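Local coordinates for protein GTP-sensing transcriptional pleiotropic repressor CodY (Clostridioides difficile, PDB 5N0L) that senses nutrients by binding isoleucine in its GAF domain and, as a GTP-sensing pleiotropic repressor, regulates transcription, at the interface of chains A and B. Residues are numbered along the deposited sequence; one frame, centred on the assembly and turned at random. Chains: chain A/B, GTP-sensing transcriptional pleiotropic repressor CodY.

The interface of chains A and B. Residues chain A 32, 146, 149-150; chain B 12, 15-16, 19.
The phenol hydroxyl of A:Tyr149 donates a hydrogen bond to the side-chain amide oxygen of B:Asn16, with OH to OD1 at 2.8 Å. The C=O...OH angle at OD1 is 125°. The hydroxyl lies well above the amide plane rather than in it, and ring and amide planes are turned 53° apart. The ring gets there from an unusual first torsion: CG sits between the backbone N and the carbonyl carbon (chi1 88°). Its hydroxyl end points at helix 7-21 of chain B.

Side chains of that helix flank the tyrosine. The methyl CG2 of B:Thr12 lies 3.4 Å from A:Tyr149 OH, while its hydroxyl OG1 lies at the ring edge, in plane, 4.0 Å from A:Tyr149 CE2. B:Ile15 runs past the ring in the opposite direction and sets its CG2 4.0 Å from CE1 of A:Tyr149. Its CG1 branch packs on the CG2 methyl of A:Ile146 at 3.8 Å. CG1 thus lies mainly against A:Ile146, while CG2 faces A:Tyr149, A:Ser150 and A:Leu32. Further along, CD1 of A:Leu32, from helix 30-40, reaches both B:Ile15 CG2 and B:Leu19 CD2.

The patch is part of a two-fold symmetric interface, and its twin has the chains exchanged. The N-terminal helix of one copy packs on the other, which may reflect a CodY dimer.

Within chain A, A:Ser150 OG donates to the backbone O of A:Ile146 at 2.9 Å, and the same OG lies 3.9 Å from B:Ile15 CG2.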
ATOM      1  N   LEU A  32       5.316 -17.999 -11.047  1.00 21.06           N
ATOM      2  CA  LEU A  32       6.843 -18.124 -10.998  1.00 20.35           C
ATOM      3  C   LEU A  32       7.193 -19.581 -10.859  1.00 22.55           C
ATOM      4  O   LEU A  32       8.154 -20.092 -11.476  1.00 23.06           O
ATOM      5  CB  LEU A  32       7.376 -17.328  -9.841  1.00 20.59           C
ATOM      6  CG  LEU A  32       8.915 -17.426  -9.519  1.00 21.21           C
ATOM      7  CD1 LEU A  32       9.672 -17.062 -10.792  1.00 23.43           C
ATOM      8  CD2 LEU A  32       9.334 -16.537  -8.388  1.00 25.40           C
ATOM      9  N   ILE A 146      19.567 -19.054 -11.284  1.00 18.38           N
ATOM     10  CA  ILE A 146      18.114 -18.837 -11.616  1.00 20.16           C
ATOM     11  C   ILE A 146      17.325 -19.052 -10.307  1.00 22.20           C
ATOM     12  O   ILE A 146      16.479 -18.245  -9.949  1.00 23.47           O
ATOM     13  CB  ILE A 146      17.612 -19.733 -12.710  1.00 22.25           C
ATOM     14  CG1 ILE A 146      18.360 -19.323 -14.042  1.00 24.86           C
ATOM     15  CG2 ILE A 146      16.090 -19.672 -12.876  1.00 27.49           C
ATOM     16  CD1 ILE A 146      18.164 -20.326 -15.087  1.00 33.06           C
ATOM     17  N   TYR A 149      18.088 -16.051  -7.647  1.00 19.89           N
ATOM     18  CA  TYR A 149      17.528 -14.830  -7.919  1.00 21.70           C
ATOM     19  C   TYR A 149      15.960 -14.965  -7.814  1.00 20.10           C
ATOM     20  O   TYR A 149      15.337 -14.000  -7.349  1.00 22.69           O
ATOM     21  CB  TYR A 149      17.972 -14.110  -9.162  1.00 24.94           C
ATOM     22  CG  TYR A 149      17.333 -14.330 -10.401  1.00 24.92           C
ATOM     23  CD1 TYR A 149      16.049 -13.765 -10.717  1.00 23.84           C
ATOM     24  CD2 TYR A 149      18.060 -14.933 -11.452  1.00 32.71           C
ATOM     25  CE1 TYR A 149      15.522 -13.896 -11.963  1.00 24.94           C
ATOM     26  CE2 TYR A 149      17.514 -15.073 -12.676  1.00 30.12           C
ATOM     27  CZ  TYR A 149      16.277 -14.521 -12.958  1.00 29.44           C
ATOM     28  OH  TYR A 149      15.780 -14.673 -14.208  1.00 31.03           O
ATOM     29  N   SER A 150      15.429 -16.075  -8.240  1.00 19.02           N
ATOM     30  CA  SER A 150      13.940 -16.285  -8.141  1.00 19.68           C
ATOM     31  C   SER A 150      13.499 -16.304  -6.692  1.00 20.93           C
ATOM     32  O   SER A 150      12.461 -15.607  -6.384  1.00 21.15           O
ATOM     33  CB  SER A 150      13.576 -17.583  -8.812  1.00 23.12           C
ATOM     34  OG  SER A 150      13.666 -17.553 -10.219  1.00 23.46           O
TER
ATOM     35  N   THR B  12      17.057 -17.356 -18.050  1.00 25.03           N
ATOM     36  CA  THR B  12      16.860 -16.071 -17.370  1.00 27.71           C
ATOM     37  C   THR B  12      15.799 -15.196 -18.092  1.00 27.89           C
ATOM     38  O   THR B  12      14.894 -14.610 -17.461  1.00 23.07           O
ATOM     39  CB  THR B  12      18.206 -15.324 -17.160  1.00 29.19           C
ATOM     40  OG1 THR B  12      18.962 -16.078 -16.248  1.00 29.01           O
ATOM     41  CG2 THR B  12      18.027 -13.920 -16.594  1.00 30.38           C
ATOM     42  N   ILE B  15      12.264 -16.629 -17.419  1.00 23.79           N
ATOM     43  CA  ILE B  15      11.824 -16.269 -16.052  1.00 26.13           C
ATOM     44  C   ILE B  15      11.479 -14.816 -16.023  1.00 26.87           C
ATOM     45  O   ILE B  15      10.475 -14.395 -15.406  1.00 26.14           O
ATOM     46  CB  ILE B  15      12.901 -16.486 -14.960  1.00 26.13           C
ATOM     47  CG1 ILE B  15      13.291 -17.957 -14.841  1.00 24.34           C
ATOM     48  CG2 ILE B  15      12.473 -15.932 -13.575  1.00 23.03           C
ATOM     49  CD1 ILE B  15      12.127 -18.889 -14.455  1.00 31.81           C
ATOM     50  N   ASN B  16      12.354 -13.954 -16.589  1.00 22.31           N
ATOM     51  CA  ASN B  16      12.098 -12.529 -16.555  1.00 24.81           C
ATOM     52  C   ASN B  16      10.787 -12.092 -17.265  1.00 26.00           C
ATOM     53  O   ASN B  16      10.158 -11.129 -16.817  1.00 31.28           O
ATOM     54  CB  ASN B  16      13.293 -11.701 -17.027  1.00 23.49           C
ATOM     55  CG  ASN B  16      14.491 -11.806 -16.060  1.00 23.40           C
ATOM     56  OD1 ASN B  16      14.387 -12.337 -14.984  1.00 24.05           O
ATOM     57  ND2 ASN B  16      15.689 -11.368 -16.516  1.00 26.77           N
ATOM     58  N   LEU B  19       8.197 -12.592 -14.777  1.00 26.11           N
ATOM     59  CA  LEU B  19       8.295 -11.533 -13.766  1.00 30.14           C
ATOM     60  C   LEU B  19       7.882 -10.156 -14.259  1.00 29.03           C
ATOM     61  O   LEU B  19       6.981  -9.490 -13.670  1.00 39.42           O
ATOM     62  CB  LEU B  19       9.636 -11.494 -13.161  1.00 29.43           C
ATOM     63  CG  LEU B  19      10.013 -12.735 -12.456  1.00 28.66           C
ATOM     64  CD1 LEU B  19      11.453 -12.567 -12.018  1.00 33.39           C
ATOM     65  CD2 LEU B  19       9.105 -12.975 -11.217  1.00 30.78           C
TER